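Local coordinates for protein LIN-41 (Caenorhabditis elegans, PDB 4UMG) that controls, as a TRIM-NHL protein, the onset of developmental plasticity in the nematode, and is represented here by its filamin domain, at residues Ser83-Thr88 / Leu99-Ser104. Sequence-based numbering, arbitrary orientation.
Sequences STVEVT and LSYYPS
In the immunoglobulin-like filamin domain of LIN-41, Thr88 and Ser100 form an antiparallel hydrogen-bonded pair in the beta hairpin of strands 84-91 and 96-101, where the two strands begin to part. Thr88 N donates to Ser100 O at 2.9 Å, nearly straight at 166°, and Ser100 N returns a matching bond to Thr88 O. Each acceptor also receives a flanking C-H: Val87 CA lies 3.4 Å from Ser100 O, and Leu99 CA approaches Thr88 O in the same way.

Beyond this pair one water stands in for a direct bond, donating to Glu86 O at 2.7 Å and accepting from Tyr102 N. Two more supplement carbonyls that already accept an N-H: one joins Ser100 O to Glu86 O and Thr88 OG1, the other links Thr88 O to Ser100 OG.

The face holding Val87, Leu99 and Tyr101 is largely methyl and methylene packing, with carbonyl oxygens close by. Val87 CG1, anti to its backbone N (chi1 179°), meets Leu99 CB at 4.1 Å, while Val87 CG2 lies more loosely, 4.4 Å from Tyr101 CB. Val85 CG1 sits 3.8 Å from Tyr102 O and 4.1 Å from Tyr101 CB, oblique to the ring; the Tyr101 side chain also touches Met127 and Ile129 of strand 118-130, and Leu99 packs on Ala75 and Ile113. The hairpin thus illustrates how strands can diverge without losing cohesion: water bridges Glu86 O to Tyr102 N, while the Val85 and Val87 methyls maintain contact with Leu99 and Tyr101.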
loop_
_atom_site.group_PDB
_atom_site.type_symbol
_atom_site.label_atom_id
_atom_site.label_comp_id
_atom_site.label_asym_id
_atom_site.label_seq_id
_atom_site.Cartn_x
_atom_site.Cartn_y
_atom_site.Cartn_z
ATOM N N SER A 83 0.275 5.242 -15.917
ATOM C CA SER A 83 0.647 3.846 -16.126
ATOM C C SER A 83 0.619 3.095 -14.811
ATOM O O SER A 83 0.994 3.659 -13.780
ATOM C CB SER A 83 2.063 3.741 -16.707
ATOM O OG SER A 83 2.181 4.426 -17.947
ATOM N N THR A 84 0.222 1.812 -14.858
ATOM C CA THR A 84 0.219 0.942 -13.661
ATOM C C THR A 84 1.650 0.530 -13.407
ATOM O O THR A 84 2.441 0.366 -14.342
ATOM C CB THR A 84 -0.662 -0.303 -13.849
ATOM O OG1 THR A 84 -0.202 -1.054 -14.954
ATOM C CG2 THR A 84 -2.133 0.032 -14.050
ATOM N N VAL A 85 1.978 0.389 -12.132
ATOM C CA VAL A 85 3.316 0.026 -11.659
ATOM C C VAL A 85 3.098 -1.289 -10.972
ATOM O O VAL A 85 2.147 -1.432 -10.202
ATOM C CB VAL A 85 3.827 1.165 -10.706
ATOM C CG1 VAL A 85 5.144 0.828 -10.041
ATOM C CG2 VAL A 85 3.930 2.500 -11.467
ATOM N N GLU A 86 3.994 -2.263 -11.204
ATOM C CA GLU A 86 3.813 -3.573 -10.584
ATOM C C GLU A 86 4.042 -3.495 -9.067
ATOM O O GLU A 86 5.083 -3.013 -8.623
ATOM C CB GLU A 86 4.772 -4.592 -11.226
ATOM C CG GLU A 86 4.626 -6.020 -10.707
ATOM C CD GLU A 86 3.388 -6.809 -11.105
ATOM O OE1 GLU A 86 2.744 -6.471 -12.124
ATOM O OE2 GLU A 86 3.101 -7.814 -10.418
ATOM N N VAL A 87 3.057 -3.944 -8.292
ATOM C CA VAL A 87 3.189 -3.955 -6.814
ATOM C C VAL A 87 3.351 -5.396 -6.347
ATOM O O VAL A 87 2.513 -6.228 -6.650
ATOM C CB VAL A 87 1.965 -3.279 -6.124
ATOM C CG1 VAL A 87 2.098 -3.312 -4.599
ATOM C CG2 VAL A 87 1.802 -1.840 -6.616
ATOM N N THR A 88 4.408 -5.689 -5.581
ATOM C CA THR A 88 4.590 -7.035 -5.063
ATOM C C THR A 88 4.110 -7.038 -3.621
ATOM O O THR A 88 4.483 -6.146 -2.855
ATOM C CB THR A 88 6.078 -7.396 -5.178
ATOM O OG1 THR A 88 6.416 -7.477 -6.566
ATOM C CG2 THR A 88 6.423 -8.718 -4.466
ATOM N N LEU A 99 4.309 -4.016 0.794
ATOM C CA LEU A 99 4.001 -3.679 -0.580
ATOM C C LEU A 99 5.247 -3.067 -1.185
ATOM O O LEU A 99 5.798 -2.131 -0.611
ATOM C CB LEU A 99 2.879 -2.651 -0.630
ATOM C CG LEU A 99 1.538 -3.081 -0.021
ATOM C CD1 LEU A 99 0.498 -2.007 -0.261
ATOM C CD2 LEU A 99 1.022 -4.373 -0.635
ATOM N N SER A 100 5.755 -3.654 -2.260
ATOM C CA SER A 100 6.980 -3.169 -2.878
ATOM C C SER A 100 6.744 -2.713 -4.292
ATOM O O SER A 100 6.001 -3.353 -5.034
ATOM C CB SER A 100 8.065 -4.254 -2.859
ATOM O OG SER A 100 8.506 -4.431 -1.527
ATOM N N TYR A 101 7.329 -1.568 -4.660
ATOM C CA TYR A 101 7.207 -1.055 -6.009
ATOM C C TYR A 101 8.457 -0.284 -6.422
ATOM O O TYR A 101 9.248 0.129 -5.574
ATOM C CB TYR A 101 5.914 -0.218 -6.177
ATOM C CG TYR A 101 6.000 1.145 -5.534
ATOM C CD1 TYR A 101 5.794 1.308 -4.162
ATOM C CD2 TYR A 101 6.229 2.286 -6.300
ATOM C CE1 TYR A 101 5.841 2.570 -3.569
ATOM C CE2 TYR A 101 6.356 3.539 -5.709
ATOM C CZ TYR A 101 6.152 3.679 -4.343
ATOM O OH TYR A 101 6.242 4.909 -3.749
ATOM N N TYR A 102 8.634 -0.076 -7.727
ATOM C CA TYR A 102 9.825 0.615 -8.258
ATOM C C TYR A 102 9.374 1.825 -9.067
ATOM O O TYR A 102 8.861 1.656 -10.180
ATOM C CB TYR A 102 10.601 -0.344 -9.135
ATOM C CG TYR A 102 11.907 0.204 -9.651
ATOM C CD1 TYR A 102 13.080 0.073 -8.913
ATOM C CD2 TYR A 102 11.993 0.774 -10.919
ATOM C CE1 TYR A 102 14.297 0.536 -9.407
ATOM C CE2 TYR A 102 13.221 1.187 -11.446
ATOM C CZ TYR A 102 14.371 1.052 -10.686
ATOM O OH TYR A 102 15.585 1.488 -11.162
ATOM N N PRO A 103 9.479 3.045 -8.488
ATOM C CA PRO A 103 9.044 4.242 -9.218
ATOM C C PRO A 103 10.128 4.688 -10.192
ATOM O O PRO A 103 11.164 5.183 -9.751
ATOM C CB PRO A 103 8.788 5.262 -8.113
ATOM C CG PRO A 103 9.662 4.821 -6.971
ATOM C CD PRO A 103 10.029 3.383 -7.159
ATOM N N SER A 104 9.896 4.501 -11.508
ATOM C CA SER A 104 10.930 4.816 -12.518
ATOM C C SER A 104 11.052 6.303 -12.831
ATOM O O SER A 104 12.092 6.756 -13.311
ATOM C CB SER A 104 10.680 4.020 -13.797
ATOM O OG SER A 104 9.618 4.564 -14.564
HETATM O O HOH W 1 7.353 -1.819 -9.541
HETATM O O HOH W 2 7.009 -4.913 -7.498
HETATM O O HOH W 3 6.793 -6.865 -1.003
#